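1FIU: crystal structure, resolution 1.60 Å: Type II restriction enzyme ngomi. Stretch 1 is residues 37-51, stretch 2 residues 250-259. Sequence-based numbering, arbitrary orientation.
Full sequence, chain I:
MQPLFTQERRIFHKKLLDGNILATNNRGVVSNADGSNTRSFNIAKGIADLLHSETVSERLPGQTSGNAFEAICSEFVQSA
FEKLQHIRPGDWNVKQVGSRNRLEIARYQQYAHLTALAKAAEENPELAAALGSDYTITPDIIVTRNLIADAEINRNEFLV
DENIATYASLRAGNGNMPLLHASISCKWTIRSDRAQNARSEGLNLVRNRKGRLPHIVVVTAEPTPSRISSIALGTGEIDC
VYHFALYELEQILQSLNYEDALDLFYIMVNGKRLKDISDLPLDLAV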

# COMPACT_ATOMS: atom_id res chain seq x y z
N ASN I 37 -19.04 28.79 10.06
CA ASN I 37 -18.46 29.12 8.76
C ASN I 37 -19.50 29.70 7.83
O ASN I 37 -20.48 29.02 7.50
CB ASN I 37 -17.84 27.85 8.16
CG ASN I 37 -17.08 28.12 6.88
OD1 ASN I 37 -17.62 27.99 5.78
ND2 ASN I 37 -15.82 28.53 7.01
N THR I 38 -19.27 30.94 7.42
CA THR I 38 -20.17 31.69 6.53
C THR I 38 -20.51 30.92 5.27
O THR I 38 -21.69 30.82 4.89
CB THR I 38 -19.54 33.05 6.10
OG1 THR I 38 -19.29 33.86 7.27
CG2 THR I 38 -20.46 33.82 5.16
N ARG I 39 -19.50 30.38 4.59
CA ARG I 39 -19.79 29.67 3.36
C ARG I 39 -20.57 28.37 3.61
O ARG I 39 -21.48 28.06 2.85
CB ARG I 39 -18.49 29.43 2.57
CG ARG I 39 -17.84 30.75 2.06
CD ARG I 39 -16.66 30.47 1.14
NE ARG I 39 -16.09 31.70 0.59
CZ ARG I 39 -15.35 32.56 1.28
NH1 ARG I 39 -15.08 32.35 2.57
NH2 ARG I 39 -14.86 33.65 0.69
N SER I 40 -20.22 27.63 4.66
CA SER I 40 -20.96 26.40 4.96
C SER I 40 -22.43 26.74 5.24
O SER I 40 -23.35 26.11 4.69
CB SER I 40 -20.37 25.68 6.18
OG SER I 40 -21.06 24.46 6.47
N PHE I 41 -22.64 27.74 6.10
CA PHE I 41 -23.97 28.22 6.45
C PHE I 41 -24.79 28.58 5.21
O PHE I 41 -25.92 28.11 5.05
CB PHE I 41 -23.83 29.46 7.35
CG PHE I 41 -25.15 30.07 7.75
CD1 PHE I 41 -25.71 29.79 8.99
CD2 PHE I 41 -25.83 30.93 6.88
CE1 PHE I 41 -26.94 30.35 9.37
CE2 PHE I 41 -27.06 31.50 7.24
CZ PHE I 41 -27.60 31.20 8.49
N ASN I 42 -24.22 29.40 4.34
CA ASN I 42 -24.93 29.82 3.13
C ASN I 42 -25.13 28.74 2.09
O ASN I 42 -26.18 28.70 1.42
CB ASN I 42 -24.23 31.02 2.48
CG ASN I 42 -24.32 32.26 3.34
OD1 ASN I 42 -25.36 32.52 3.94
ND2 ASN I 42 -23.24 33.02 3.41
N ILE I 43 -24.14 27.87 1.91
CA ILE I 43 -24.28 26.79 0.94
C ILE I 43 -25.39 25.84 1.40
O ILE I 43 -26.28 25.50 0.63
CB ILE I 43 -22.95 26.00 0.75
CG1 ILE I 43 -21.90 26.89 0.06
CG2 ILE I 43 -23.19 24.76 -0.11
CD1 ILE I 43 -20.51 26.27 0.07
N ALA I 44 -25.35 25.44 2.66
CA ALA I 44 -26.36 24.53 3.19
C ALA I 44 -27.78 25.10 3.10
O ALA I 44 -28.74 24.38 2.82
CB ALA I 44 -26.04 24.19 4.61
N LYS I 45 -27.90 26.39 3.37
CA LYS I 45 -29.19 27.06 3.30
C LYS I 45 -29.71 27.06 1.86
O LYS I 45 -30.90 26.80 1.62
CB LYS I 45 -29.04 28.50 3.77
CG LYS I 45 -30.35 29.19 4.02
CD LYS I 45 -30.73 29.02 5.47
CE LYS I 45 -31.67 30.12 5.92
NZ LYS I 45 -31.85 30.08 7.39
N GLY I 46 -28.82 27.38 0.92
CA GLY I 46 -29.21 27.39 -0.48
C GLY I 46 -29.67 26.00 -0.92
O GLY I 46 -30.68 25.85 -1.63
N ILE I 47 -28.94 24.97 -0.51
CA ILE I 47 -29.32 23.62 -0.90
C ILE I 47 -30.68 23.23 -0.32
O ILE I 47 -31.55 22.72 -1.04
CB ILE I 47 -28.25 22.59 -0.44
CG1 ILE I 47 -26.98 22.75 -1.27
CG2 ILE I 47 -28.80 21.17 -0.57
CD1 ILE I 47 -25.83 21.82 -0.82
N ALA I 48 -30.88 23.52 0.97
CA ALA I 48 -32.15 23.18 1.61
C ALA I 48 -33.30 23.93 0.92
O ALA I 48 -34.39 23.39 0.78
CB ALA I 48 -32.09 23.53 3.09
N ASP I 49 -33.06 25.16 0.48
CA ASP I 49 -34.13 25.90 -0.21
C ASP I 49 -34.46 25.19 -1.52
O ASP I 49 -35.63 25.02 -1.88
CB ASP I 49 -33.70 27.35 -0.51
CG ASP I 49 -34.81 28.15 -1.18
OD1 ASP I 49 -35.85 28.40 -0.51
OD2 ASP I 49 -34.66 28.52 -2.37
N LEU I 50 -33.43 24.77 -2.25
CA LEU I 50 -33.64 24.08 -3.50
C LEU I 50 -34.32 22.73 -3.30
O LEU I 50 -34.89 22.17 -4.24
CB LEU I 50 -32.31 23.92 -4.22
CG LEU I 50 -31.79 25.24 -4.81
CD1 LEU I 50 -30.44 24.99 -5.45
CD2 LEU I 50 -32.80 25.79 -5.83
N LEU I 51 -34.27 22.22 -2.07
CA LEU I 51 -34.90 20.95 -1.73
C LEU I 51 -36.28 21.16 -1.13
O LEU I 51 -36.97 20.21 -0.75
CB LEU I 51 -34.01 20.19 -0.75
CG LEU I 51 -33.02 19.18 -1.37
CD1 LEU I 51 -32.10 19.85 -2.36
CD2 LEU I 51 -32.22 18.53 -0.26
N GLU I 250 -24.08 22.52 -6.86
CA GLU I 250 -23.51 23.21 -8.02
C GLU I 250 -24.25 24.52 -8.29
O GLU I 250 -23.62 25.55 -8.55
CB GLU I 250 -23.58 22.33 -9.27
CG GLU I 250 -22.93 22.95 -10.50
CD GLU I 250 -23.07 22.09 -11.75
OE1 GLU I 250 -24.09 21.37 -11.90
OE2 GLU I 250 -22.16 22.14 -12.61
N GLN I 251 -25.58 24.48 -8.20
CA GLN I 251 -26.39 25.69 -8.45
C GLN I 251 -26.10 26.78 -7.42
O GLN I 251 -25.98 27.98 -7.78
CB GLN I 251 -27.88 25.33 -8.42
CG GLN I 251 -28.81 26.43 -8.97
CD GLN I 251 -30.26 25.97 -9.06
OE1 GLN I 251 -30.55 24.87 -9.55
NE2 GLN I 251 -31.18 26.80 -8.58
N ILE I 252 -25.98 26.40 -6.15
CA ILE I 252 -25.72 27.42 -5.13
C ILE I 252 -24.34 28.02 -5.28
O ILE I 252 -24.18 29.25 -5.18
CB ILE I 252 -25.92 26.87 -3.70
CG1 ILE I 252 -27.38 26.44 -3.54
CG2 ILE I 252 -25.62 27.96 -2.64
CD1 ILE I 252 -28.39 27.57 -3.88
N LEU I 253 -23.33 27.19 -5.54
CA LEU I 253 -21.99 27.71 -5.73
C LEU I 253 -21.99 28.70 -6.90
O LEU I 253 -21.36 29.76 -6.82
CB LEU I 253 -21.00 26.58 -6.02
CG LEU I 253 -20.81 25.59 -4.86
CD1 LEU I 253 -19.96 24.42 -5.35
CD2 LEU I 253 -20.13 26.25 -3.68
N GLN I 254 -22.67 28.35 -7.98
CA GLN I 254 -22.73 29.24 -9.15
C GLN I 254 -23.45 30.53 -8.82
O GLN I 254 -22.98 31.62 -9.16
CB GLN I 254 -23.42 28.54 -10.31
CG GLN I 254 -22.59 27.41 -10.93
CD GLN I 254 -21.52 27.93 -11.90
OE1 GLN I 254 -21.22 29.13 -11.94
NE2 GLN I 254 -20.93 27.02 -12.67
N SER I 255 -24.59 30.42 -8.14
CA SER I 255 -25.39 31.59 -7.78
C SER I 255 -24.63 32.59 -6.92
O SER I 255 -24.67 33.80 -7.20
CB SER I 255 -26.65 31.16 -7.04
OG SER I 255 -27.54 30.53 -7.94
N LEU I 256 -23.97 32.10 -5.88
CA LEU I 256 -23.20 32.95 -4.96
C LEU I 256 -21.81 33.34 -5.45
O LEU I 256 -21.11 34.12 -4.80
CB LEU I 256 -23.06 32.27 -3.59
CG LEU I 256 -24.39 31.86 -2.95
CD1 LEU I 256 -24.14 31.26 -1.57
CD2 LEU I 256 -25.30 33.08 -2.84
N ASN I 257 -21.40 32.82 -6.61
CA ASN I 257 -20.09 33.12 -7.16
C ASN I 257 -18.95 32.85 -6.17
O ASN I 257 -18.06 33.69 -5.98
CB ASN I 257 -20.01 34.58 -7.68
CG ASN I 257 -20.90 34.82 -8.90
OD1 ASN I 257 -20.90 34.03 -9.85
ND2 ASN I 257 -21.65 35.92 -8.89
N TYR I 258 -18.97 31.68 -5.52
CA TYR I 258 -17.90 31.29 -4.60
C TYR I 258 -16.90 30.61 -5.53
O TYR I 258 -16.88 29.39 -5.68
CB TYR I 258 -18.39 30.28 -3.56
CG TYR I 258 -19.26 30.84 -2.45
CD1 TYR I 258 -19.82 29.98 -1.50
CD2 TYR I 258 -19.48 32.21 -2.31
CE1 TYR I 258 -20.57 30.46 -0.44
CE2 TYR I 258 -20.24 32.71 -1.24
CZ TYR I 258 -20.77 31.82 -0.31
OH TYR I 258 -21.49 32.27 0.78
N GLU I 259 -16.07 31.44 -6.17
CA GLU I 259 -15.10 30.98 -7.15
C GLU I 259 -14.13 29.87 -6.74
O GLU I 259 -13.92 28.95 -7.52
CB GLU I 259 -14.32 32.18 -7.68
CG GLU I 259 -15.20 33.29 -8.25
CD GLU I 259 -16.05 32.83 -9.42
OE1 GLU I 259 -15.90 31.67 -9.86
OE2 GLU I 259 -16.88 33.64 -9.91

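How do the two backbones lie against each other? Residues 38-50 form one helix, its start capped by Asn-37, whose OD1 accepts from Ser-40 N at 2.9 Å. It meets the helix that carries residues 250-256 at 122° between N-to-C directions, with the axes approaching to 9.0 Å. The backbones come especially near where Gly-46 CA lies 5.8 Å from Ile-252 CA.

What fills the hollow at that point? Ile-252 is the knob, seated among Ile-43, Gly-46, Ile-47 and Leu-50. Gly-46 makes the floor: its CA is 3.5 Å from Ile-252 CD1, and an ideal CB there would lie 2.6 Å from that same methyl, a clash. The bare backbone is thus what lets the isoleucine sink in. Leu-50 CD1 packs 3.7 Å from Ile-252 CD1, while Ile-252 CG2 rests 4.0 Å from Ile-43 CA.

How does the packing continue toward Tyr-258? Ile-43 leaves its helix sideways, but its end bends nearer to the other stretch, so that its CD1 meets Leu-253 CD2 at 3.8 Å. Ile-43 CG1 lies 3.8 Å from Tyr-258 CE1, at the edge of the ring. These contacts are apolar, and their strength lies in close fit.

What holds the tyrosine itself? Beyond the Schellman motif at Asn-257, Tyr-258 points back toward the first helix. Arg-39 covers one face of its ring, with CG 4.1 Å from the centroid of the Tyr-258 ring, a CH-pi contact; the guanidinium is farther off and adds at most a weak attraction. At the ring's tip, Asn-42 ND2 donates a hydrogen bond to Tyr-258 OH at 3.2 Å, the one hydrogen bond between the stretches, adding a directional polar tie to an otherwise largely apolar fit.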